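Local coordinates for mRNA-binding protein PUF3 (Saccharomyces cerevisiae, PDB 3K49) that binds the 3'-UTR of COX17 mRNA and other mRNAs, mostly encoding mitochondrial proteins, through its Pumilio repeats and promotes deadenylation and decay of the COX17 message, at residues Leu72-Phe77 with Ser109-Ala114; Arg116-Ala121 with Asn151-Lys156; Pro6-Leu11 with Cys37-Gly42. One frame throughout, in Å; residues are numbered along the deposited sequence.

Interaction 1 of 3, residues Leu72-Phe77 with Ser109-Ala114; sequences LSNDVF and SLQMYA. With nucleotides of chain B.
Tyr113 carries the apolar side of this contact, its ring laid against the backbone and side chain of Val76. The CA of Val76 sits 3.7 Å from the centroid of the Tyr113 ring and only 13° off the ring normal, a CH-pi contact over the face. Farther out the two side chains run side by side: with CG2 of Val76 anti to its backbone N, this methyl lies 3.8 Å from CZ of Tyr113. A flat ring suits this place because it can lie flush on the CA of Val76, and Met112 CG lies above the rim of the opposite face. At the ring's edge, near its plane, the carbonyl O of Asn74 comes to 3.1 Å from CD1.

A second apolar contact lies at Ser73, whose CB meets CB of Ala114 at 4.1 Å, small residues that let the backbones approach, while Ser73 OG is hydrogen-bonded to Ala69 O.

Among polar groups, the amides of Asn74 and Gln111 lie close, but the model does not settle how they are turned. Within 72-77, Asp75 OD2 accepts from Phe77 N at 2.7 Å, forming an Asx turn that fixes the loop bearing Val76.

Tyr113 CD2 also approaches O2 of U9 of chain B at 3.4 Å. Beside the RNA, Tyr113 of Pumilio repeat 3 is thus held against the repeat 2 loop by its face and rim, contacts that depend on close fit and not on a directed bond.

Interaction 2 of 3, residues Arg116-Ala121 with Asn151-Lys156; sequences RVIQKA and NHVIQK. With nucleotides of chain B.
Gln119 and His152 meet where two RNA-reading helices lie side by side: OE1 of Gln119 is 3.4 Å from CB of His152, with the amide and imidazole planes 26° apart. Apolar contact lies behind them, where CG2 of Ile118 touches CG1 of Val153 at 4.0 Å. The aliphatic part of Lys156 lies along the carbonyl O of Gln119, and its amine reaches on to a salt bridge with Glu123.

The hydrogen bonds run to the bases. An amide, with acceptor and donor side by side, suits the adenine Hoogsteen edge. A8 N6 of chain B donates to Gln119 OE1 at 2.8 Å, and Gln119 NE2 donates to A8 N7 at 3.1 Å, both nearly straight. Extended beyond CG, Gln155 makes the same pair with A7 of chain B, its NE2 donating to N7 at 2.9 Å.

Flat side chains cover the faces of the bases. The His152 ring has C5 of A8 over its face, 3.2 Å above the plane, and Asn151 OD1 toward the rim of the other. The Arg116 guanidinium, its chain bent at chi2 (-69°), is sandwiched between A8 and U9 of chain B; its NH2 also gives a weak bond to U9 O4'.

The helix segments are parallel to within 2°, their axes 9.6 Å apart. Edge-reading amides alternating with stacking side chains on neighbouring parallel helices are the hallmark of the concave, RNA-binding face of a Pumilio homology domain.

Interaction 3 of 3, residues Pro6-Leu11 with Cys37-Gly42; sequences PLLEQL and CKDQHG. With nucleotides of chain B.
Leu8 reaches tip to tip toward Asp39, at the N-terminal end of the Pumilio homology domain, where helix 6-12 lies against the start of helix 40-50 in Pumilio repeat 1. The close part is small. CD2 of Leu8 comes to 3.3 Å from OD2 of Asp39 and to 4.1 Å from CA of Gly42. Leu11 adds its own CD2 at 3.9 Å from the same CA; its CG stands anti to the backbone N (chi1 180°), which carries the branch across to the helix. Glycine suits this place because a CB on it would lie tight against the Leu8 methyl. Phe36 of helix 33-37 packs on both leucines.

Asp39 is the N-cap of helix 40-50: its short carboxylate reaches back to an amide of the first turn that has no earlier carbonyl in the helix to bind. An alanine here would probably leave the amide of Gly42 without its cap and open a gap beside the Leu8 methyls.

The solvent side is looser. His41 is exposed and grazes the contact mainly through its backbone, Leu11 CD2 lying 4.0 Å from its carbonyl C, while its imidazole turns outward. Gln40 extends instead to the RNA, its OE1 accepting from O2' of A10 of chain B at 3.1 Å and more weakly from O3'. The capping bond itself runs from Gly42 N to Asp39 OD2 at 2.9 Å, nearly straight at 173°, and meets the oxygen on its anti side, 22° out of the carboxylate plane.

Overall arrangement
From the N terminus, interaction 3 comes first, closing helix 6-12 onto the start of helix 40-50 across 25 residues and so fastening the end of the domain to Pumilio repeat 1. Interaction 1 then joins repeats 2 and 3 through their loops, and interaction 2 joins repeats 3 and 4 through their base-reading helices. The three follow in series, with none nested or crossed. Interactions 3 and 1 touch where Phe77 packs against Lys38 and Gln40; between interactions 1 and 2, Ser109 meets Val153 and Ile118, and Ser73 meets Val117. Interactions 2 and 3 stay about 11 Å apart at their nearest atoms, bridged by interaction 1.

Interaction 1 of 3, residues Leu72-Phe77 with Ser109-Ala114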
# COMPACT_ATOMS: atom_id res chain seq x y z
N LEU A 72 -12.98 -21.19 -15.80
CA LEU A 72 -13.43 -19.81 -15.81
C LEU A 72 -12.62 -18.94 -14.87
O LEU A 72 -12.31 -17.78 -15.17
CB LEU A 72 -14.92 -19.72 -15.47
CG LEU A 72 -15.81 -20.37 -16.54
CD1 LEU A 72 -17.28 -20.17 -16.22
CD2 LEU A 72 -15.45 -19.84 -17.94
N SER A 73 -12.26 -19.50 -13.71
CA SER A 73 -11.48 -18.73 -12.74
C SER A 73 -10.17 -18.27 -13.37
O SER A 73 -9.66 -17.21 -13.02
CB SER A 73 -11.20 -19.54 -11.48
OG SER A 73 -12.40 -19.71 -10.74
N ASN A 74 -9.65 -19.08 -14.29
CA ASN A 74 -8.39 -18.78 -14.97
C ASN A 74 -8.55 -17.89 -16.20
O ASN A 74 -7.58 -17.39 -16.75
CB ASN A 74 -7.69 -20.07 -15.39
CG ASN A 74 -7.26 -20.91 -14.21
OD1 ASN A 74 -7.13 -20.42 -13.09
ND2 ASN A 74 -7.02 -22.20 -14.45
N ASP A 75 -9.79 -17.69 -16.64
CA ASP A 75 -10.04 -16.99 -17.89
C ASP A 75 -10.11 -15.48 -17.74
O ASP A 75 -10.64 -14.97 -16.75
CB ASP A 75 -11.30 -17.53 -18.56
CG ASP A 75 -11.54 -16.91 -19.94
OD1 ASP A 75 -11.31 -17.59 -20.98
OD2 ASP A 75 -11.96 -15.73 -19.98
N VAL A 76 -9.58 -14.78 -18.72
CA VAL A 76 -9.50 -13.32 -18.71
C VAL A 76 -10.84 -12.62 -18.52
O VAL A 76 -10.91 -11.53 -17.96
CB VAL A 76 -8.92 -12.78 -20.03
CG1 VAL A 76 -9.83 -13.12 -21.20
CG2 VAL A 76 -8.71 -11.27 -19.94
N PHE A 77 -11.90 -13.22 -19.05
CA PHE A 77 -13.20 -12.59 -18.98
C PHE A 77 -14.10 -13.36 -18.05
O PHE A 77 -14.99 -12.78 -17.45
CB PHE A 77 -13.84 -12.46 -20.36
CG PHE A 77 -13.03 -11.65 -21.32
CD1 PHE A 77 -12.77 -12.13 -22.60
CD2 PHE A 77 -12.50 -10.42 -20.94
CE1 PHE A 77 -12.02 -11.39 -23.49
CE2 PHE A 77 -11.75 -9.67 -21.83
CZ PHE A 77 -11.51 -10.16 -23.11
N SER A 109 -3.71 -19.41 -6.72
CA SER A 109 -3.18 -18.18 -6.17
C SER A 109 -2.04 -17.63 -7.02
O SER A 109 -1.78 -16.44 -7.02
CB SER A 109 -2.74 -18.37 -4.72
OG SER A 109 -3.87 -18.62 -3.90
N LEU A 110 -1.37 -18.51 -7.76
CA LEU A 110 -0.28 -18.08 -8.63
C LEU A 110 -0.72 -17.65 -10.05
O LEU A 110 0.03 -16.99 -10.79
CB LEU A 110 0.84 -19.15 -8.64
CG LEU A 110 1.49 -19.47 -7.28
CD1 LEU A 110 2.19 -20.84 -7.26
CD2 LEU A 110 2.45 -18.37 -6.86
N GLN A 111 -1.94 -17.99 -10.43
CA GLN A 111 -2.45 -17.62 -11.75
C GLN A 111 -2.91 -16.17 -11.78
O GLN A 111 -3.45 -15.65 -10.80
CB GLN A 111 -3.60 -18.55 -12.16
CG GLN A 111 -3.17 -19.99 -12.42
CD GLN A 111 -4.40 -20.93 -12.80
OE1 GLN A 111 -5.03 -21.38 -11.92
NE2 GLN A 111 -4.65 -21.16 -14.06
N MET A 112 -2.68 -15.51 -12.91
CA MET A 112 -2.95 -14.08 -13.05
C MET A 112 -4.43 -13.74 -12.84
O MET A 112 -4.78 -12.70 -12.26
CB MET A 112 -2.50 -13.63 -14.44
CG MET A 112 -2.73 -12.16 -14.75
SD MET A 112 -2.36 -11.80 -16.48
CE MET A 112 -2.67 -10.03 -16.54
N TYR A 113 -5.32 -14.60 -13.29
CA TYR A 113 -6.75 -14.31 -13.17
C TYR A 113 -7.43 -14.96 -11.99
O TYR A 113 -8.18 -14.30 -11.27
CB TYR A 113 -7.48 -14.65 -14.46
CG TYR A 113 -6.92 -13.86 -15.62
CD1 TYR A 113 -6.47 -14.50 -16.77
CD2 TYR A 113 -6.81 -12.47 -15.53
CE1 TYR A 113 -5.95 -13.77 -17.83
CE2 TYR A 113 -6.28 -11.73 -16.57
CZ TYR A 113 -5.85 -12.39 -17.73
OH TYR A 113 -5.32 -11.69 -18.78
N ALA A 114 -7.14 -16.25 -11.78
CA ALA A 114 -7.70 -16.99 -10.65
C ALA A 114 -7.34 -16.39 -9.29
O ALA A 114 -8.12 -16.50 -8.35
CB ALA A 114 -7.31 -18.45 -10.70
P U B 9 -2.13 -5.64 -14.11
OP1 U B 9 -1.79 -5.71 -15.55
OP2 U B 9 -2.04 -4.34 -13.40
O5' U B 9 -3.62 -6.18 -13.93
C5' U B 9 -4.70 -5.57 -14.62
C4' U B 9 -5.56 -6.65 -15.22
O4' U B 9 -6.17 -7.41 -14.16
C3' U B 9 -6.75 -6.21 -16.04
O3' U B 9 -6.30 -5.95 -17.36
C2' U B 9 -7.65 -7.44 -16.01
O2' U B 9 -7.41 -8.29 -17.12
C1' U B 9 -7.24 -8.15 -14.71
N1 U B 9 -8.29 -8.26 -13.67
C2 U B 9 -9.16 -9.32 -13.74
O2 U B 9 -9.09 -10.17 -14.60
N3 U B 9 -10.11 -9.35 -12.74
C4 U B 9 -10.25 -8.45 -11.70
O4 U B 9 -11.18 -8.57 -10.91
C5 U B 9 -9.29 -7.39 -11.70
C6 U B 9 -8.38 -7.33 -12.66

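Interaction 2 of 3, residues Arg116-Ala121 with Asn151-Lys156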
# COMPACT_ATOMS: atom_id res chain seq x y z
N ARG A 116 -7.45 -13.37 -8.60
CA ARG A 116 -8.49 -12.36 -8.38
C ARG A 116 -9.76 -12.99 -7.82
O ARG A 116 -10.46 -12.38 -7.01
CB ARG A 116 -8.80 -11.61 -9.66
CG ARG A 116 -7.61 -11.05 -10.35
CD ARG A 116 -6.99 -9.92 -9.58
NE ARG A 116 -6.38 -8.97 -10.49
CZ ARG A 116 -6.34 -7.66 -10.29
NH1 ARG A 116 -6.90 -7.14 -9.20
NH2 ARG A 116 -5.76 -6.86 -11.18
N VAL A 117 -10.03 -14.21 -8.24
CA VAL A 117 -11.18 -14.95 -7.75
C VAL A 117 -10.97 -15.37 -6.31
O VAL A 117 -11.89 -15.28 -5.49
CB VAL A 117 -11.44 -16.22 -8.62
CG1 VAL A 117 -12.46 -17.13 -7.97
CG2 VAL A 117 -11.90 -15.82 -10.01
N ILE A 118 -9.75 -15.84 -6.02
CA ILE A 118 -9.37 -16.24 -4.68
C ILE A 118 -9.50 -15.04 -3.73
O ILE A 118 -10.02 -15.13 -2.61
CB ILE A 118 -7.92 -16.76 -4.64
CG1 ILE A 118 -7.81 -18.14 -5.32
CG2 ILE A 118 -7.42 -16.83 -3.18
CD1 ILE A 118 -8.86 -19.17 -4.83
N GLN A 119 -9.02 -13.90 -4.20
CA GLN A 119 -9.06 -12.70 -3.41
C GLN A 119 -10.49 -12.29 -3.09
O GLN A 119 -10.78 -11.84 -1.96
CB GLN A 119 -8.32 -11.59 -4.11
CG GLN A 119 -6.78 -11.66 -3.93
CD GLN A 119 -6.04 -10.70 -4.84
OE1 GLN A 119 -5.94 -9.51 -4.55
NE2 GLN A 119 -5.53 -11.21 -5.94
N LYS A 120 -11.38 -12.43 -4.08
CA LYS A 120 -12.77 -12.06 -3.90
C LYS A 120 -13.43 -13.05 -2.93
O LYS A 120 -14.24 -12.67 -2.08
CB LYS A 120 -13.53 -12.00 -5.22
CG LYS A 120 -14.95 -11.36 -5.13
CD LYS A 120 -14.90 -9.81 -5.13
CE LYS A 120 -16.29 -9.18 -5.12
NZ LYS A 120 -17.12 -9.48 -6.35
N ALA A 121 -13.06 -14.32 -3.05
CA ALA A 121 -13.65 -15.36 -2.23
C ALA A 121 -13.38 -15.17 -0.74
O ALA A 121 -14.28 -15.33 0.09
CB ALA A 121 -13.21 -16.74 -2.69
N ASN A 151 1.37 -12.44 -3.70
CA ASN A 151 1.58 -11.52 -2.62
C ASN A 151 0.27 -10.85 -2.22
O ASN A 151 0.07 -10.50 -1.05
CB ASN A 151 2.69 -10.49 -2.93
CG ASN A 151 2.21 -9.35 -3.83
OD1 ASN A 151 1.78 -8.31 -3.34
ND2 ASN A 151 2.28 -9.55 -5.15
N HIS A 152 -0.64 -10.70 -3.20
CA HIS A 152 -1.92 -10.07 -2.95
C HIS A 152 -2.83 -11.01 -2.18
O HIS A 152 -3.64 -10.58 -1.37
CB HIS A 152 -2.58 -9.66 -4.25
CG HIS A 152 -1.87 -8.57 -4.97
ND1 HIS A 152 -2.22 -7.24 -4.86
CD2 HIS A 152 -0.84 -8.61 -5.86
CE1 HIS A 152 -1.44 -6.51 -5.63
NE2 HIS A 152 -0.60 -7.31 -6.25
N VAL A 153 -2.69 -12.30 -2.42
CA VAL A 153 -3.50 -13.29 -1.72
C VAL A 153 -3.11 -13.34 -0.26
O VAL A 153 -3.98 -13.40 0.62
CB VAL A 153 -3.27 -14.67 -2.32
CG1 VAL A 153 -4.00 -15.72 -1.52
CG2 VAL A 153 -3.65 -14.67 -3.78
N ILE A 154 -1.79 -13.33 -0.03
CA ILE A 154 -1.21 -13.22 1.30
C ILE A 154 -1.74 -12.00 2.06
O ILE A 154 -2.20 -12.14 3.18
CB ILE A 154 0.34 -13.15 1.26
CG1 ILE A 154 0.91 -14.44 0.69
CG2 ILE A 154 0.88 -12.88 2.69
CD1 ILE A 154 0.40 -15.70 1.41
N GLN A 155 -1.66 -10.83 1.43
CA GLN A 155 -2.15 -9.58 2.04
C GLN A 155 -3.65 -9.70 2.37
O GLN A 155 -4.10 -9.35 3.46
CB GLN A 155 -1.93 -8.40 1.08
CG GLN A 155 -0.50 -7.85 1.02
CD GLN A 155 -0.34 -6.81 -0.08
OE1 GLN A 155 -0.92 -5.73 -0.01
NE2 GLN A 155 0.46 -7.13 -1.11
N LYS A 156 -4.41 -10.21 1.40
CA LYS A 156 -5.83 -10.41 1.58
C LYS A 156 -6.10 -11.35 2.77
O LYS A 156 -6.98 -11.08 3.61
CB LYS A 156 -6.43 -10.98 0.29
CG LYS A 156 -7.95 -11.12 0.33
CD LYS A 156 -8.65 -9.80 0.67
CE LYS A 156 -8.54 -8.84 -0.49
NZ LYS A 156 -9.50 -7.72 -0.39
P A B 8 3.25 -5.39 -10.45
OP1 A B 8 4.54 -6.08 -10.31
OP2 A B 8 3.12 -4.22 -11.35
O5' A B 8 2.14 -6.46 -10.91
C5' A B 8 0.76 -6.11 -10.90
C4' A B 8 -0.08 -7.30 -11.32
O4' A B 8 -0.43 -8.07 -10.16
C3' A B 8 -1.42 -6.94 -11.95
O3' A B 8 -1.23 -6.70 -13.33
C2' A B 8 -2.24 -8.21 -11.72
O2' A B 8 -2.03 -9.22 -12.69
C1' A B 8 -1.65 -8.74 -10.40
N9 A B 8 -2.52 -8.60 -9.24
C8 A B 8 -3.00 -9.62 -8.46
N7 A B 8 -3.78 -9.24 -7.48
C5 A B 8 -3.83 -7.87 -7.62
C6 A B 8 -4.50 -6.87 -6.89
N6 A B 8 -5.27 -7.13 -5.84
N1 A B 8 -4.34 -5.59 -7.28
C2 A B 8 -3.55 -5.33 -8.34
N3 A B 8 -2.88 -6.19 -9.11
C4 A B 8 -3.06 -7.45 -8.70
P A B 7 4.12 0.41 -8.62
OP1 A B 7 4.40 0.08 -10.03
OP2 A B 7 3.20 1.53 -8.30
O5' A B 7 3.60 -0.92 -7.90
C5' A B 7 4.51 -1.98 -7.68
C4' A B 7 3.80 -3.32 -7.57
O4' A B 7 3.25 -3.48 -6.24
C3' A B 7 2.66 -3.68 -8.53
O3' A B 7 2.87 -5.02 -8.93
C2' A B 7 1.45 -3.69 -7.59
O2' A B 7 0.37 -4.53 -8.01
C1' A B 7 2.12 -4.29 -6.36
N9 A B 7 1.37 -4.27 -5.10
C8 A B 7 1.31 -5.31 -4.21
N7 A B 7 0.57 -5.05 -3.16
C5 A B 7 0.12 -3.76 -3.37
C6 A B 7 -0.70 -2.92 -2.62
N6 A B 7 -1.21 -3.28 -1.44
N1 A B 7 -0.97 -1.69 -3.12
C2 A B 7 -0.42 -1.33 -4.29
N3 A B 7 0.40 -2.03 -5.09
C4 A B 7 0.62 -3.25 -4.56
P U B 9 -2.13 -5.64 -14.11
OP1 U B 9 -1.79 -5.71 -15.55
OP2 U B 9 -2.04 -4.34 -13.40
O5' U B 9 -3.62 -6.18 -13.93
C5' U B 9 -4.70 -5.57 -14.62
C4' U B 9 -5.56 -6.65 -15.22
O4' U B 9 -6.17 -7.41 -14.16
C3' U B 9 -6.75 -6.21 -16.04
O3' U B 9 -6.30 -5.95 -17.36
C2' U B 9 -7.65 -7.44 -16.01
O2' U B 9 -7.41 -8.29 -17.12
C1' U B 9 -7.24 -8.15 -14.71
N1 U B 9 -8.29 -8.26 -13.67
C2 U B 9 -9.16 -9.32 -13.74
O2 U B 9 -9.09 -10.17 -14.60
N3 U B 9 -10.11 -9.35 -12.74
C4 U B 9 -10.25 -8.45 -11.70
O4 U B 9 -11.18 -8.57 -10.91
C5 U B 9 -9.29 -7.39 -11.70
C6 U B 9 -8.38 -7.33 -12.66

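Interaction 3 of 3, residues Pro6-Leu11 with Cys37-Gly42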
# COMPACT_ATOMS: atom_id res chain seq x y z
N PRO A 6 -24.53 -17.18 -32.81
CA PRO A 6 -25.73 -16.38 -33.05
C PRO A 6 -26.24 -15.59 -31.85
O PRO A 6 -26.60 -14.42 -31.98
CB PRO A 6 -26.77 -17.44 -33.46
CG PRO A 6 -25.97 -18.56 -34.01
CD PRO A 6 -24.71 -18.59 -33.20
N LEU A 7 -26.30 -16.23 -30.68
CA LEU A 7 -26.75 -15.55 -29.46
C LEU A 7 -25.85 -14.37 -29.10
O LEU A 7 -26.34 -13.30 -28.74
CB LEU A 7 -26.83 -16.54 -28.30
CG LEU A 7 -28.17 -17.28 -28.28
CD1 LEU A 7 -28.03 -18.69 -27.75
CD2 LEU A 7 -29.16 -16.50 -27.46
N LEU A 8 -24.54 -14.57 -29.22
CA LEU A 8 -23.58 -13.49 -28.99
C LEU A 8 -23.79 -12.33 -29.95
O LEU A 8 -23.64 -11.17 -29.58
CB LEU A 8 -22.14 -14.02 -29.08
CG LEU A 8 -21.61 -14.62 -27.78
CD1 LEU A 8 -20.25 -15.25 -27.98
CD2 LEU A 8 -21.58 -13.56 -26.67
N GLU A 9 -24.15 -12.66 -31.19
CA GLU A 9 -24.45 -11.64 -32.19
C GLU A 9 -25.77 -10.94 -31.89
O GLU A 9 -25.90 -9.73 -32.08
CB GLU A 9 -24.48 -12.27 -33.58
CG GLU A 9 -23.22 -13.05 -33.92
CD GLU A 9 -23.45 -14.06 -35.04
OE1 GLU A 9 -24.53 -14.01 -35.67
OE2 GLU A 9 -22.55 -14.90 -35.28
N GLN A 10 -26.75 -11.71 -31.42
CA GLN A 10 -28.04 -11.15 -31.03
C GLN A 10 -27.88 -10.25 -29.81
O GLN A 10 -28.77 -9.46 -29.48
CB GLN A 10 -29.04 -12.28 -30.73
CG GLN A 10 -30.45 -11.79 -30.42
CD GLN A 10 -31.37 -12.92 -29.99
OE1 GLN A 10 -30.94 -13.88 -29.35
NE2 GLN A 10 -32.65 -12.81 -30.34
N LEU A 11 -26.74 -10.37 -29.14
CA LEU A 11 -26.46 -9.56 -27.96
C LEU A 11 -25.87 -8.21 -28.36
O LEU A 11 -26.38 -7.16 -27.97
CB LEU A 11 -25.48 -10.30 -27.05
CG LEU A 11 -25.06 -9.59 -25.77
CD1 LEU A 11 -26.19 -9.66 -24.76
CD2 LEU A 11 -23.77 -10.17 -25.20
N CYS A 37 -19.42 -16.60 -20.94
CA CYS A 37 -18.48 -16.21 -19.91
C CYS A 37 -17.07 -15.97 -20.46
O CYS A 37 -16.35 -15.12 -19.95
CB CYS A 37 -18.42 -17.28 -18.81
SG CYS A 37 -19.94 -17.49 -17.89
N LYS A 38 -16.68 -16.72 -21.49
CA LYS A 38 -15.33 -16.58 -22.02
C LYS A 38 -15.22 -15.45 -23.03
O LYS A 38 -14.15 -15.19 -23.57
CB LYS A 38 -14.81 -17.89 -22.62
CG LYS A 38 -14.63 -18.99 -21.60
CD LYS A 38 -14.04 -20.22 -22.24
CE LYS A 38 -13.92 -21.37 -21.25
NZ LYS A 38 -13.84 -22.68 -21.95
N ASP A 39 -16.33 -14.78 -23.27
CA ASP A 39 -16.39 -13.69 -24.22
C ASP A 39 -16.48 -12.39 -23.44
O ASP A 39 -17.21 -12.32 -22.45
CB ASP A 39 -17.63 -13.85 -25.09
CG ASP A 39 -17.79 -12.73 -26.10
OD1 ASP A 39 -16.95 -12.64 -27.03
OD2 ASP A 39 -18.76 -11.96 -25.96
N GLN A 40 -15.78 -11.35 -23.87
CA GLN A 40 -15.77 -10.11 -23.08
C GLN A 40 -17.17 -9.52 -22.90
O GLN A 40 -17.59 -9.20 -21.79
CB GLN A 40 -14.84 -9.05 -23.65
CG GLN A 40 -14.99 -7.70 -22.95
CD GLN A 40 -13.88 -6.72 -23.27
OE1 GLN A 40 -13.74 -5.69 -22.60
NE2 GLN A 40 -13.09 -7.02 -24.28
N HIS A 41 -17.88 -9.36 -24.01
CA HIS A 41 -19.21 -8.76 -23.98
C HIS A 41 -20.23 -9.67 -23.30
O HIS A 41 -20.97 -9.23 -22.42
CB HIS A 41 -19.64 -8.36 -25.40
CG HIS A 41 -18.78 -7.28 -25.99
ND1 HIS A 41 -18.29 -7.33 -27.25
CD2 HIS A 41 -18.35 -6.11 -25.49
CE1 HIS A 41 -17.58 -6.24 -27.51
NE2 HIS A 41 -17.60 -5.49 -26.46
N GLY A 42 -20.25 -10.93 -23.69
CA GLY A 42 -21.07 -11.90 -23.01
C GLY A 42 -20.86 -11.83 -21.51
O GLY A 42 -21.83 -11.82 -20.75
P A B 10 -6.81 -4.66 -18.14
OP1 A B 10 -5.78 -4.36 -19.16
OP2 A B 10 -7.21 -3.61 -17.16
O5' A B 10 -8.13 -5.17 -18.89
C5' A B 10 -8.10 -6.38 -19.63
C4' A B 10 -9.30 -6.48 -20.55
O4' A B 10 -10.44 -6.93 -19.77
C3' A B 10 -9.74 -5.19 -21.25
O3' A B 10 -10.36 -5.52 -22.49
C2' A B 10 -10.84 -4.69 -20.32
O2' A B 10 -11.77 -3.85 -20.98
C1' A B 10 -11.50 -6.02 -19.93
N9 A B 10 -12.28 -5.96 -18.70
C8 A B 10 -12.08 -5.16 -17.60
N7 A B 10 -12.98 -5.30 -16.66
C5 A B 10 -13.84 -6.27 -17.17
C6 A B 10 -15.00 -6.87 -16.65
N6 A B 10 -15.51 -6.58 -15.46
N1 A B 10 -15.63 -7.80 -17.41
C2 A B 10 -15.10 -8.11 -18.61
N3 A B 10 -14.01 -7.63 -19.19
C4 A B 10 -13.42 -6.70 -18.41